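Side-chain contacts in probable adhesion protein (Pseudomonas aeruginosa PAO1, PDB 6R3Z), which probably serves as the periplasmic solute-binding protein of a metal transport system, holding ferrous iron and other divalent metal ions for uptake: residues F113-A118 with L184-L189; P32-G37 with H41-R46; G25-V30 with P135-A140. All blocks are in the same frame, centred on the assembly; numbering follows the deposited sequence.

Contact 1: residues F113-A118 with L184-L189; sequences FLSISA and LREFGL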
ATOM      1  N   PHE A 113       3.338  -1.687  -2.003  1.00 20.53           N
ATOM      2  CA  PHE A 113       2.590  -0.664  -2.762  1.00 20.06           C
ATOM      3  C   PHE A 113       2.733   0.743  -2.160  1.00 25.41           C
ATOM      4  O   PHE A 113       2.443   1.716  -2.845  1.00 25.88           O
ATOM      5  CB  PHE A 113       1.111  -1.043  -2.925  1.00 21.20           C
ATOM      6  CG  PHE A 113       0.465  -1.540  -1.653  1.00 21.02           C
ATOM      7  CD1 PHE A 113      -0.166  -0.652  -0.782  1.00 22.68           C
ATOM      8  CD2 PHE A 113       0.474  -2.895  -1.331  1.00 21.65           C
ATOM      9  CE1 PHE A 113      -0.782  -1.112   0.387  1.00 21.44           C
ATOM     10  CE2 PHE A 113      -0.127  -3.355  -0.145  1.00 24.06           C
ATOM     11  CZ  PHE A 113      -0.736  -2.454   0.713  1.00 22.28           C
ATOM     12  N   LEU A 114       3.187   0.864  -0.903  1.00 23.47           N
ATOM     13  CA  LEU A 114       3.378   2.192  -0.317  1.00 24.80           C
ATOM     14  C   LEU A 114       4.836   2.645  -0.465  1.00 32.06           C
ATOM     15  O   LEU A 114       5.488   3.008   0.497  1.00 35.04           O
ATOM     16  CB  LEU A 114       2.845   2.293   1.123  1.00 25.84           C
ATOM     17  CG  LEU A 114       1.346   1.981   1.287  1.00 30.16           C
ATOM     18  CD1 LEU A 114       0.974   1.793   2.742  1.00 30.14           C
ATOM     19  CD2 LEU A 114       0.474   3.031   0.632  1.00 33.60           C
ATOM     20  N   SER A 115       5.352   2.544  -1.678  1.00 27.62           N
ATOM     21  CA  SER A 115       6.708   2.933  -2.062  1.00 25.97           C
ATOM     22  C   SER A 115       6.613   3.330  -3.514  1.00 28.06           C
ATOM     23  O   SER A 115       6.003   2.597  -4.301  1.00 26.82           O
ATOM     24  CB  SER A 115       7.669   1.756  -1.945  1.00 28.66           C
ATOM     25  OG  SER A 115       8.851   1.955  -2.718  1.00 33.38           O
ATOM     26  N   ILE A 116       7.228   4.460  -3.881  1.00 23.93           N
ATOM     27  CA  ILE A 116       7.204   4.896  -5.276  1.00 23.30           C
ATOM     28  C   ILE A 116       8.051   3.934  -6.122  1.00 26.80           C
ATOM     29  O   ILE A 116       7.593   3.496  -7.183  1.00 24.46           O
ATOM     30  CB  ILE A 116       7.650   6.382  -5.406  1.00 26.22           C
ATOM     31  CG1 ILE A 116       6.621   7.359  -4.735  1.00 26.62           C
ATOM     32  CG2 ILE A 116       7.918   6.768  -6.892  1.00 27.32           C
ATOM     33  CD1 ILE A 116       5.202   7.383  -5.337  1.00 29.29           C
ATOM     34  N   SER A 117       9.297   3.634  -5.672  1.00 23.96           N
ATOM     35  CA  SER A 117      10.195   2.734  -6.414  1.00 24.16           C
ATOM     36  C   SER A 117       9.611   1.317  -6.564  1.00 25.80           C
ATOM     37  O   SER A 117       9.636   0.775  -7.668  1.00 24.75           O
ATOM     38  CB  SER A 117      11.581   2.686  -5.773  1.00 27.92           C
ATOM     39  OG  SER A 117      11.494   2.231  -4.434  1.00 29.15           O
ATOM     40  N   ALA A 118       9.035   0.738  -5.479  1.00 22.14           N
ATOM     41  CA  ALA A 118       8.442  -0.601  -5.572  1.00 22.53           C
ATOM     42  C   ALA A 118       7.153  -0.563  -6.456  1.00 23.90           C
ATOM     43  O   ALA A 118       6.901  -1.525  -7.169  1.00 23.73           O
ATOM     44  CB  ALA A 118       8.128  -1.171  -4.188  1.00 23.67           C
ATOM     45  N   LEU A 184       9.032   5.293   4.149  1.00 22.28           N
ATOM     46  CA  LEU A 184      10.061   6.043   4.863  1.00 23.08           C
ATOM     47  C   LEU A 184      11.466   5.742   4.339  1.00 25.28           C
ATOM     48  O   LEU A 184      12.319   6.632   4.369  1.00 25.13           O
ATOM     49  CB  LEU A 184       9.926   5.837   6.381  1.00 23.19           C
ATOM     50  CG  LEU A 184       8.670   6.571   6.930  1.00 30.27           C
ATOM     51  CD1 LEU A 184       8.161   5.954   8.190  1.00 31.68           C
ATOM     52  CD2 LEU A 184       8.940   8.062   7.126  1.00 33.89           C
ATOM     53  N   ARG A 185      11.666   4.527   3.769  1.00 23.25           N
ATOM     54  CA  ARG A 185      12.936   4.118   3.148  1.00 25.38           C
ATOM     55  C   ARG A 185      13.280   5.077   1.985  1.00 30.17           C
ATOM     56  O   ARG A 185      14.454   5.277   1.684  1.00 30.36           O
ATOM     57  CB  ARG A 185      12.836   2.674   2.606  1.00 26.92           C
ATOM     58  CG  ARG A 185      14.200   2.047   2.289  1.00 42.53           C
ATOM     59  CD  ARG A 185      14.070   0.562   2.017  1.00 59.04           C
ATOM     60  NE  ARG A 185      15.353  -0.128   2.175  1.00 80.70           N
ATOM     61  CZ  ARG A 185      16.147  -0.478   1.170  1.00101.77           C
ATOM     62  NH1 ARG A 185      15.797  -0.219  -0.085  1.00 90.92           N
ATOM     63  NH2 ARG A 185      17.296  -1.096   1.409  1.00 92.41           N
ATOM     64  N   GLU A 186      12.265   5.693   1.358  1.00 26.54           N
ATOM     65  CA  GLU A 186      12.527   6.615   0.244  1.00 27.16           C
ATOM     66  C   GLU A 186      13.042   7.984   0.686  1.00 28.90           C
ATOM     67  O   GLU A 186      13.447   8.793  -0.155  1.00 27.38           O
ATOM     68  CB  GLU A 186      11.321   6.720  -0.644  1.00 28.59           C
ATOM     69  CG  GLU A 186      10.980   5.332  -1.145  1.00 41.19           C
ATOM     70  CD  GLU A 186      10.048   5.313  -2.324  1.00 47.20           C
ATOM     71  OE1 GLU A 186       8.941   5.876  -2.207  1.00 39.95           O
ATOM     72  OE2 GLU A 186      10.430   4.737  -3.365  1.00 38.40           O
ATOM     73  N   PHE A 187      13.093   8.200   2.006  1.00 24.55           N
ATOM     74  CA  PHE A 187      13.682   9.375   2.621  1.00 24.79           C
ATOM     75  C   PHE A 187      14.998   8.969   3.297  1.00 30.10           C
ATOM     76  O   PHE A 187      15.693   9.821   3.842  1.00 29.78           O
ATOM     77  CB  PHE A 187      12.720   9.991   3.652  1.00 25.83           C
ATOM     78  CG  PHE A 187      11.482  10.603   3.043  1.00 26.91           C
ATOM     79  CD1 PHE A 187      11.468  11.934   2.642  1.00 28.54           C
ATOM     80  CD2 PHE A 187      10.320   9.861   2.901  1.00 26.89           C
ATOM     81  CE1 PHE A 187      10.313  12.502   2.093  1.00 28.42           C
ATOM     82  CE2 PHE A 187       9.171  10.424   2.337  1.00 27.64           C
ATOM     83  CZ  PHE A 187       9.173  11.746   1.940  1.00 25.99           C
ATOM     84  N   GLY A 188      15.327   7.674   3.244  1.00 27.67           N
ATOM     85  CA  GLY A 188      16.503   7.117   3.913  1.00 27.86           C
ATOM     86  C   GLY A 188      16.253   6.996   5.407  1.00 32.16           C
ATOM     87  O   GLY A 188      17.187   7.057   6.223  1.00 32.90           O
ATOM     88  N   LEU A 189      14.968   6.831   5.775  1.00 27.28           N
ATOM     89  CA  LEU A 189      14.544   6.749   7.165  1.00 26.57           C
ATOM     90  C   LEU A 189      14.012   5.375   7.516  1.00 28.17           C
ATOM     91  O   LEU A 189      13.598   4.615   6.642  1.00 26.28           O
ATOM     92  CB  LEU A 189      13.493   7.827   7.464  1.00 26.74           C
ATOM     93  CG  LEU A 189      13.977   9.277   7.443  1.00 33.59           C
ATOM     94  CD1 LEU A 189      12.800  10.222   7.488  1.00 34.21           C
ATOM     95  CD2 LEU A 189      14.914   9.560   8.627  1.00 39.01           C
TER

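Contact 2: residues P32-G37 with H41-R46; sequences PLIPAG and HAYEPR. With NI (nickel (II) ion), chain B; EDO (1,2-ethanediol), chain G.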
ATOM      1  N   PRO A  32     -12.557  -5.247  -9.341  1.00 25.20           N
ATOM      2  CA  PRO A  32     -12.162  -5.497  -7.944  1.00 24.42           C
ATOM      3  C   PRO A  32     -12.787  -6.797  -7.444  1.00 28.47           C
ATOM      4  O   PRO A  32     -13.954  -7.087  -7.752  1.00 27.86           O
ATOM      5  CB  PRO A  32     -12.735  -4.294  -7.184  1.00 26.40           C
ATOM      6  CG  PRO A  32     -13.007  -3.263  -8.251  1.00 31.01           C
ATOM      7  CD  PRO A  32     -13.434  -4.069  -9.431  1.00 27.13           C
ATOM      8  N   LEU A  33     -11.987  -7.594  -6.722  1.00 24.55           N
ATOM      9  CA  LEU A  33     -12.450  -8.870  -6.180  1.00 25.76           C
ATOM     10  C   LEU A  33     -13.370  -8.662  -5.001  1.00 29.49           C
ATOM     11  O   LEU A  33     -14.224  -9.517  -4.723  1.00 29.31           O
ATOM     12  CB  LEU A  33     -11.273  -9.751  -5.780  1.00 26.07           C
ATOM     13  CG  LEU A  33     -10.959 -10.914  -6.733  1.00 31.50           C
ATOM     14  CD1 LEU A  33     -10.497 -10.402  -8.111  1.00 31.86           C
ATOM     15  CD2 LEU A  33      -9.862 -11.805  -6.145  1.00 32.21           C
ATOM     16  N   ILE A  34     -13.159  -7.567  -4.268  1.00 26.48           N
ATOM     17  CA  ILE A  34     -13.977  -7.263  -3.082  1.00 28.13           C
ATOM     18  C   ILE A  34     -14.575  -5.848  -3.201  1.00 32.43           C
ATOM     19  O   ILE A  34     -13.941  -4.977  -3.811  1.00 29.26           O
ATOM     20  CB  ILE A  34     -13.227  -7.533  -1.736  1.00 31.74           C
ATOM     21  CG1 ILE A  34     -12.192  -6.441  -1.378  1.00 32.10           C
ATOM     22  CG2 ILE A  34     -12.587  -8.930  -1.732  1.00 32.77           C
ATOM     23  CD1 ILE A  34     -11.477  -6.626   0.034  1.00 29.48           C
ATOM     24  N   PRO A  35     -15.782  -5.594  -2.649  1.00 31.72           N
ATOM     25  CA  PRO A  35     -16.385  -4.254  -2.797  1.00 31.27           C
ATOM     26  C   PRO A  35     -15.602  -3.144  -2.096  1.00 34.11           C
ATOM     27  O   PRO A  35     -14.814  -3.394  -1.177  1.00 31.79           O
ATOM     28  CB  PRO A  35     -17.779  -4.411  -2.168  1.00 33.95           C
ATOM     29  CG  PRO A  35     -18.038  -5.874  -2.149  1.00 38.94           C
ATOM     30  CD  PRO A  35     -16.701  -6.518  -1.947  1.00 34.81           C
ATOM     31  N   ALA A  36     -15.815  -1.908  -2.560  1.00 32.02           N
ATOM     32  CA  ALA A  36     -15.227  -0.718  -1.971  1.00 33.29           C
ATOM     33  C   ALA A  36     -15.891  -0.509  -0.586  1.00 38.67           C
ATOM     34  O   ALA A  36     -17.045  -0.899  -0.383  1.00 38.78           O
ATOM     35  CB  ALA A  36     -15.490   0.485  -2.876  1.00 34.26           C
ATOM     36  N   GLY A  37     -15.153   0.071   0.343  1.00 36.29           N
ATOM     37  CA  GLY A  37     -15.662   0.328   1.686  1.00 36.54           C
ATOM     38  C   GLY A  37     -15.315  -0.741   2.706  1.00 40.80           C
ATOM     39  O   GLY A  37     -15.326  -0.465   3.907  1.00 41.88           O
ATOM     40  N   HIS A  41      -8.107  -5.789   5.660  1.00 24.71           N
ATOM     41  CA  HIS A  41      -7.517  -6.476   6.815  1.00 24.52           C
ATOM     42  C   HIS A  41      -8.529  -7.391   7.518  1.00 29.86           C
ATOM     43  O   HIS A  41      -8.128  -8.366   8.143  1.00 29.88           O
ATOM     44  CB  HIS A  41      -6.968  -5.480   7.837  1.00 24.85           C
ATOM     45  CG  HIS A  41      -5.889  -4.602   7.275  1.00 25.59           C
ATOM     46  ND1 HIS A  41      -6.180  -3.372   6.729  1.00 26.40           N
ATOM     47  CD2 HIS A  41      -4.565  -4.848   7.121  1.00 26.21           C
ATOM     48  CE1 HIS A  41      -5.024  -2.887   6.290  1.00 24.63           C
ATOM     49  NE2 HIS A  41      -4.027  -3.743   6.513  1.00 24.94           N
ATOM     50  N   ALA A  42      -9.822  -7.057   7.437  1.00 27.72           N
ATOM     51  CA  ALA A  42     -10.895  -7.789   8.109  1.00 28.75           C
ATOM     52  C   ALA A  42     -11.830  -8.581   7.168  1.00 32.81           C
ATOM     53  O   ALA A  42     -12.641  -9.383   7.642  1.00 33.27           O
ATOM     54  CB  ALA A  42     -11.701  -6.827   8.972  1.00 29.93           C
ATOM     55  N   TYR A  43     -11.700  -8.384   5.854  1.00 30.01           N
ATOM     56  CA  TYR A  43     -12.531  -9.037   4.846  1.00 30.51           C
ATOM     57  C   TYR A  43     -12.477 -10.556   4.879  1.00 36.78           C
ATOM     58  O   TYR A  43     -11.395 -11.154   4.813  1.00 36.32           O
ATOM     59  CB  TYR A  43     -12.194  -8.539   3.415  1.00 30.24           C
ATOM     60  CG  TYR A  43     -12.951  -9.308   2.346  1.00 29.82           C
ATOM     61  CD1 TYR A  43     -14.242  -8.936   1.974  1.00 29.85           C
ATOM     62  CD2 TYR A  43     -12.386 -10.426   1.730  1.00 30.09           C
ATOM     63  CE1 TYR A  43     -14.952  -9.655   1.013  1.00 29.31           C
ATOM     64  CE2 TYR A  43     -13.091 -11.160   0.781  1.00 31.31           C
ATOM     65  CZ  TYR A  43     -14.384 -10.783   0.439  1.00 36.51           C
ATOM     66  OH  TYR A  43     -15.076 -11.513  -0.496  1.00 34.54           O
ATOM     67  N   GLU A  44     -13.662 -11.169   4.913  1.00 36.41           N
ATOM     68  CA  GLU A  44     -13.836 -12.614   4.860  1.00 37.19           C
ATOM     69  C   GLU A  44     -14.524 -12.982   3.536  1.00 40.11           C
ATOM     70  O   GLU A  44     -15.560 -12.383   3.216  1.00 39.06           O
ATOM     71  CB  GLU A  44     -14.662 -13.116   6.060  1.00 39.48           C
ATOM     72  CG  GLU A  44     -13.847 -13.973   7.010  1.00 54.72           C
ATOM     73  CD  GLU A  44     -13.729 -13.422   8.417  1.00 84.02           C
ATOM     74  OE1 GLU A  44     -14.754 -13.400   9.137  1.00 70.01           O
ATOM     75  OE2 GLU A  44     -12.607 -13.021   8.804  1.00 88.09           O
ATOM     76  N   PRO A  45     -13.967 -13.946   2.749  1.00 37.04           N
ATOM     77  CA  PRO A  45     -14.614 -14.326   1.468  1.00 36.62           C
ATOM     78  C   PRO A  45     -16.132 -14.553   1.531  1.00 38.32           C
ATOM     79  O   PRO A  45     -16.617 -15.259   2.411  1.00 37.59           O
ATOM     80  CB  PRO A  45     -13.872 -15.602   1.046  1.00 38.84           C
ATOM     81  CG  PRO A  45     -12.529 -15.511   1.716  1.00 42.98           C
ATOM     82  CD  PRO A  45     -12.740 -14.742   2.999  1.00 38.38           C
ATOM     83  N   ARG A  46     -16.866 -13.898   0.618  1.00 34.04           N
ATOM     84  CA  ARG A  46     -18.319 -13.993   0.438  1.00 34.05           C
ATOM     85  C   ARG A  46     -18.576 -14.761  -0.858  1.00 34.69           C
ATOM     86  O   ARG A  46     -17.839 -14.557  -1.836  1.00 32.63           O
ATOM     87  CB  ARG A  46     -18.969 -12.595   0.303  1.00 35.58           C
ATOM     88  CG  ARG A  46     -18.635 -11.571   1.400  1.00 44.95           C
ATOM     89  CD  ARG A  46     -19.426 -10.271   1.250  1.00 46.97           C
ATOM     90  NE  ARG A  46     -19.346  -9.706  -0.107  1.00 42.62           N
ATOM     91  CZ  ARG A  46     -20.279  -8.934  -0.661  1.00 55.51           C
ATOM     92  NH1 ARG A  46     -21.368  -8.597   0.025  1.00 41.44           N
ATOM     93  NH2 ARG A  46     -20.137  -8.506  -1.909  1.00 35.57           N
TER
HETATM   94 NI    NI B 401      -1.921  -3.363   6.067  1.00 22.78          NI
HETATM   95  C1  EDO G 406      -4.815  -8.316   8.949  1.00 56.90           C
HETATM   96  O1  EDO G 406      -4.638  -8.999   7.719  1.00 55.01           O
HETATM   97  C2  EDO G 406      -5.260  -9.322  10.039  1.00 59.37           C
HETATM   98  O2  EDO G 406      -6.388  -8.809  10.730  1.00 60.74           O

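Contact 3: residues G25-V30 with P135-A140; sequences GDKAEV and PANAKA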
ATOM      1  N   GLY A  25      -5.802   1.232 -19.563  1.00 25.28           N
ATOM      2  CA  GLY A  25      -6.699   2.269 -20.056  1.00 25.82           C
ATOM      3  C   GLY A  25      -8.042   1.654 -20.426  1.00 30.12           C
ATOM      4  O   GLY A  25      -8.570   0.811 -19.693  1.00 28.35           O
ATOM      5  N   ASP A  26      -8.548   1.974 -21.617  1.00 28.08           N
ATOM      6  CA  ASP A  26      -9.823   1.405 -22.061  1.00 28.14           C
ATOM      7  C   ASP A  26      -9.667   0.089 -22.861  1.00 29.28           C
ATOM      8  O   ASP A  26     -10.647  -0.385 -23.431  1.00 28.93           O
ATOM      9  CB  ASP A  26     -10.617   2.463 -22.856  1.00 30.57           C
ATOM     10  CG  ASP A  26      -9.919   2.973 -24.109  1.00 35.03           C
ATOM     11  OD1 ASP A  26      -9.077   2.224 -24.681  1.00 33.78           O
ATOM     12  OD2 ASP A  26     -10.235   4.107 -24.545  1.00 43.50           O
ATOM     13  N   LYS A  27      -8.450  -0.516 -22.887  1.00 25.19           N
ATOM     14  CA  LYS A  27      -8.213  -1.736 -23.682  1.00 25.30           C
ATOM     15  C   LYS A  27      -8.615  -3.036 -22.967  1.00 29.10           C
ATOM     16  O   LYS A  27      -8.685  -4.096 -23.601  1.00 29.74           O
ATOM     17  CB  LYS A  27      -6.766  -1.791 -24.172  1.00 27.35           C
ATOM     18  CG  LYS A  27      -6.414  -0.537 -24.983  1.00 34.90           C
ATOM     19  CD  LYS A  27      -5.078  -0.611 -25.675  1.00 44.79           C
ATOM     20  CE  LYS A  27      -4.880   0.597 -26.567  1.00 51.71           C
ATOM     21  NZ  LYS A  27      -5.684   0.507 -27.816  1.00 62.88           N
ATOM     22  N   ALA A  28      -8.873  -2.955 -21.659  1.00 24.81           N
ATOM     23  CA  ALA A  28      -9.255  -4.111 -20.835  1.00 24.56           C
ATOM     24  C   ALA A  28     -10.194  -3.641 -19.730  1.00 27.67           C
ATOM     25  O   ALA A  28     -10.323  -2.429 -19.518  1.00 28.47           O
ATOM     26  CB  ALA A  28      -8.007  -4.752 -20.224  1.00 25.40           C
ATOM     27  N   GLU A  29     -10.849  -4.583 -19.031  1.00 23.02           N
ATOM     28  CA  GLU A  29     -11.734  -4.257 -17.907  1.00 22.60           C
ATOM     29  C   GLU A  29     -10.998  -4.593 -16.583  1.00 26.28           C
ATOM     30  O   GLU A  29     -10.352  -5.651 -16.474  1.00 26.32           O
ATOM     31  CB  GLU A  29     -13.048  -5.060 -17.974  1.00 24.21           C
ATOM     32  CG  GLU A  29     -13.985  -4.694 -19.115  1.00 30.35           C
ATOM     33  CD  GLU A  29     -15.290  -5.456 -19.001  1.00 45.57           C
ATOM     34  OE1 GLU A  29     -15.335  -6.620 -19.460  1.00 32.48           O
ATOM     35  OE2 GLU A  29     -16.251  -4.914 -18.412  1.00 38.80           O
ATOM     36  N   VAL A  30     -11.103  -3.704 -15.581  1.00 21.67           N
ATOM     37  CA  VAL A  30     -10.447  -3.906 -14.275  1.00 22.63           C
ATOM     38  C   VAL A  30     -11.561  -4.200 -13.274  1.00 27.28           C
ATOM     39  O   VAL A  30     -12.465  -3.377 -13.102  1.00 26.11           O
ATOM     40  CB  VAL A  30      -9.593  -2.679 -13.849  1.00 27.00           C
ATOM     41  CG1 VAL A  30      -8.773  -2.994 -12.592  1.00 27.26           C
ATOM     42  CG2 VAL A  30      -8.686  -2.203 -14.988  1.00 26.90           C
ATOM     43  N   PRO A 135      -1.209 -10.194 -26.469  1.00 31.61           N
ATOM     44  CA  PRO A 135      -0.154  -9.614 -27.328  1.00 31.59           C
ATOM     45  C   PRO A 135      -0.538  -8.430 -28.207  1.00 33.18           C
ATOM     46  O   PRO A 135       0.301  -7.552 -28.419  1.00 30.08           O
ATOM     47  CB  PRO A 135       0.302 -10.799 -28.185  1.00 34.46           C
ATOM     48  CG  PRO A 135      -0.035 -11.989 -27.396  1.00 38.74           C
ATOM     49  CD  PRO A 135      -1.293 -11.660 -26.662  1.00 33.97           C
ATOM     50  N   ALA A 136      -1.788  -8.397 -28.708  1.00 30.64           N
ATOM     51  CA  ALA A 136      -2.276  -7.307 -29.563  1.00 30.96           C
ATOM     52  C   ALA A 136      -2.170  -5.946 -28.848  1.00 32.72           C
ATOM     53  O   ALA A 136      -1.997  -4.923 -29.512  1.00 34.20           O
ATOM     54  CB  ALA A 136      -3.717  -7.572 -29.993  1.00 31.92           C
ATOM     55  N   ASN A 137      -2.221  -5.949 -27.505  1.00 27.77           N
ATOM     56  CA  ASN A 137      -2.122  -4.742 -26.681  1.00 26.66           C
ATOM     57  C   ASN A 137      -0.803  -4.602 -25.903  1.00 28.82           C
ATOM     58  O   ASN A 137      -0.652  -3.619 -25.175  1.00 27.52           O
ATOM     59  CB  ASN A 137      -3.327  -4.649 -25.730  1.00 28.93           C
ATOM     60  CG  ASN A 137      -4.642  -4.401 -26.436  1.00 40.73           C
ATOM     61  OD1 ASN A 137      -4.748  -3.570 -27.353  1.00 33.63           O
ATOM     62  ND2 ASN A 137      -5.682  -5.111 -26.013  1.00 31.39           N
ATOM     63  N   ALA A 138       0.151  -5.554 -26.065  1.00 26.47           N
ATOM     64  CA  ALA A 138       1.437  -5.525 -25.357  1.00 26.81           C
ATOM     65  C   ALA A 138       2.193  -4.184 -25.475  1.00 30.42           C
ATOM     66  O   ALA A 138       2.661  -3.672 -24.457  1.00 29.68           O
ATOM     67  CB  ALA A 138       2.324  -6.679 -25.808  1.00 28.43           C
ATOM     68  N   LYS A 139       2.287  -3.600 -26.690  1.00 27.70           N
ATOM     69  CA  LYS A 139       3.001  -2.324 -26.860  1.00 28.18           C
ATOM     70  C   LYS A 139       2.302  -1.172 -26.103  1.00 30.54           C
ATOM     71  O   LYS A 139       2.979  -0.374 -25.461  1.00 30.01           O
ATOM     72  CB  LYS A 139       3.224  -1.973 -28.334  1.00 31.57           C
ATOM     73  CG  LYS A 139       4.565  -1.272 -28.548  1.00 47.09           C
ATOM     74  CD  LYS A 139       4.496  -0.192 -29.615  1.00 59.18           C
ATOM     75  CE  LYS A 139       5.541   0.873 -29.380  1.00 74.97           C
ATOM     76  NZ  LYS A 139       5.437   1.981 -30.371  1.00 89.01           N
ATOM     77  N   ALA A 140       0.969  -1.119 -26.158  1.00 27.04           N
ATOM     78  CA  ALA A 140       0.165  -0.098 -25.460  1.00 26.66           C
ATOM     79  C   ALA A 140       0.351  -0.209 -23.929  1.00 27.46           C
ATOM     80  O   ALA A 140       0.584   0.814 -23.261  1.00 25.05           O
ATOM     81  CB  ALA A 140      -1.301  -0.240 -25.824  1.00 27.71           C
TER
HETATM   82  O   HOH W   1      -8.934  -4.455 -26.380  1.00 45.60           O

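Contact 1: residues F113-A118 with L184-L189
Ser-115 and Glu-186 mark the closest approach of the two backbones, with 7.3 Å between their CA atoms, where the first turn of helix 116-133 faces the type I turn from Arg-185 to Gly-188 at the end of helix 181-185. The contact rests on one side chain. Glu-186 is extended beyond CG and presents its carboxylate to the start of helix 116-133, where backbone N-H groups have no preceding turn of carbonyls to bind. Its two oxygens divide the work. OE1 accepts from Ile-116 N at 2.8 Å, nearly straight at 165°, on the syn side but 29° out of the carboxylate plane. OE2 uses its syn lone pair for Ser-117 N, also at 2.8 Å and straighter still. The same oxygen takes a second bond, from Ser-117 OG at 2.9 Å, which arrives on the anti side, tilted out of the carboxylate plane; this hydroxyl sits between the backbone N and the carbonyl carbon (chi1 59°), turned to the carboxylate. Ser-115 is the N-cap: its OG accepts from Ala-118 N at 3.0 Å, serving the next N-H along. Serine suits an N-cap because its hydroxyl oxygen, one carbon from the backbone, can accept from an N-H of the first turn. Ile-116 sets CB 3.5 Å from Glu-186 OE1, while its side chain also packs against Leu-152 and Leu-155 of helix 138-160. A Schellman motif at Gly-188, whose positive phi glycine readily adopts, closes the turn behind Glu-186. Between them, an anionic carboxylate and a serine N-cap satisfy the first three N-H groups of helix 116-133, and the positive end of the helix dipole would probably help stabilise Glu-186's negative charge.

Contact 2: residues P32-G37 with H41-R46
Ile-34 lays its CG2 methyl over one face of the Tyr-43 ring, a CH-pi contact inside the long loop that joins strand 29-32 to helix 47-53 in the N-terminal lobe of this family 9 solute-binding protein. The methyl stands 3.5 Å from the ring centroid, 18° off the normal and displaced toward the CZ and CE2 rim. The other branch, CG1, lies between the backbone N and the carbonyl carbon (chi1 77°) and carries CD1 to the inner end of the ring, 3.8 Å from Tyr-43 CG. Isoleucine, with one methyl on CB and a longer second branch, can thus cover the ring from near its centre to CG, while Phe-69 and Met-73 of helix 68-76 add further apolar packing around the pair. Next along, Pro-35 sets CG 3.4 Å from Arg-46 NH2 in an oblique van der Waals meeting; its compact apolar ring lets the guanidinium lie close while Asp-49 takes the charge, through a salt bridge from NE to OD2. That carboxylate oxygen is also hydrogen-bonded to Tyr-43 OH, and the phenol oxygen in turn accepts from Arg-46 N at 3.2 Å, so tyrosine combines an apolar face with a polar tip. Segment 41-46 begins at the metal site: Asn-39 OD1 is hydrogen-bonded to ND1 of His-41, whose NE2 binds the nickel ion at 2.2 Å alongside five other histidines.

Contact 3: residues G25-V30 with P135-A140
Lys-27 meets Asn-137 and Ala-140 with the aliphatic part of its side chain. CD lies 3.4 Å from Asn-137 OD1, and CE rests 3.7 Å from the CB methyl of Ala-140, one helical turn further on. Nearer the backbone, Lys-27 CB is 3.9 Å from Asn-137 ND2, so the methylenes run past the amide before they reach the alanine. These are van der Waals contacts, and a lysine suits the place because its long hydrocarbon stem can cover a helix start at the surface. Alanine suits the other side, its small methyl allowing the stem to come close. The extended stem brings CD and CE alongside Asn-137 and Ala-140; the bend at the last torsion (chi4 -75°) turns NZ off the line of the stem.

A water ties the backbone in as well. It donates to Lys-27 O at 2.8 Å and accepts a weak bond from Asn-137 ND2 at 3.3 Å. The stronger partner of that amide nitrogen is Asp-134 OD2, which helps fix the amide's rotation, and Ala-138 N bonds back to Pro-135 O as helix 138-160 begins. Further out, Tyr-141 of this helix touches both Lys-27 and Ala-28, and Ala-28 also packs on Ile-9 of the neighbouring strand. Gly-25, with positive phi, lets the chain turn away from helix 14-24. The contact therefore sets the start of helix 138-160 against the return loop of a beta-alpha-beta crossover, in which helix 14-24 connects strand 8-11 to its neighbour 29-32, an outermost strand of the N-terminal lobe's parallel sheet.

How the contacts relate
From the N terminus, contact 3 opens first, at 25-30, where the edge strand 29-32 begins. Contact 2 opens one residue later and closes within a few residues, a short local loop lying wholly inside the excursion of 104 residues that contact 3 completes at 135-140. Contact 1 opens at 113-118, before contact 3 has closed, and closes at 184-189, so these two cross, whereas contacts 2 and 1 follow in series. Contact 2 lies within the loop that carries a metal ligand in the N-terminal lobe. Contact 3 joins that lobe to the start of helix 138-160, and contact 1 links the preceding helix, 116-133, to the C-terminal lobe.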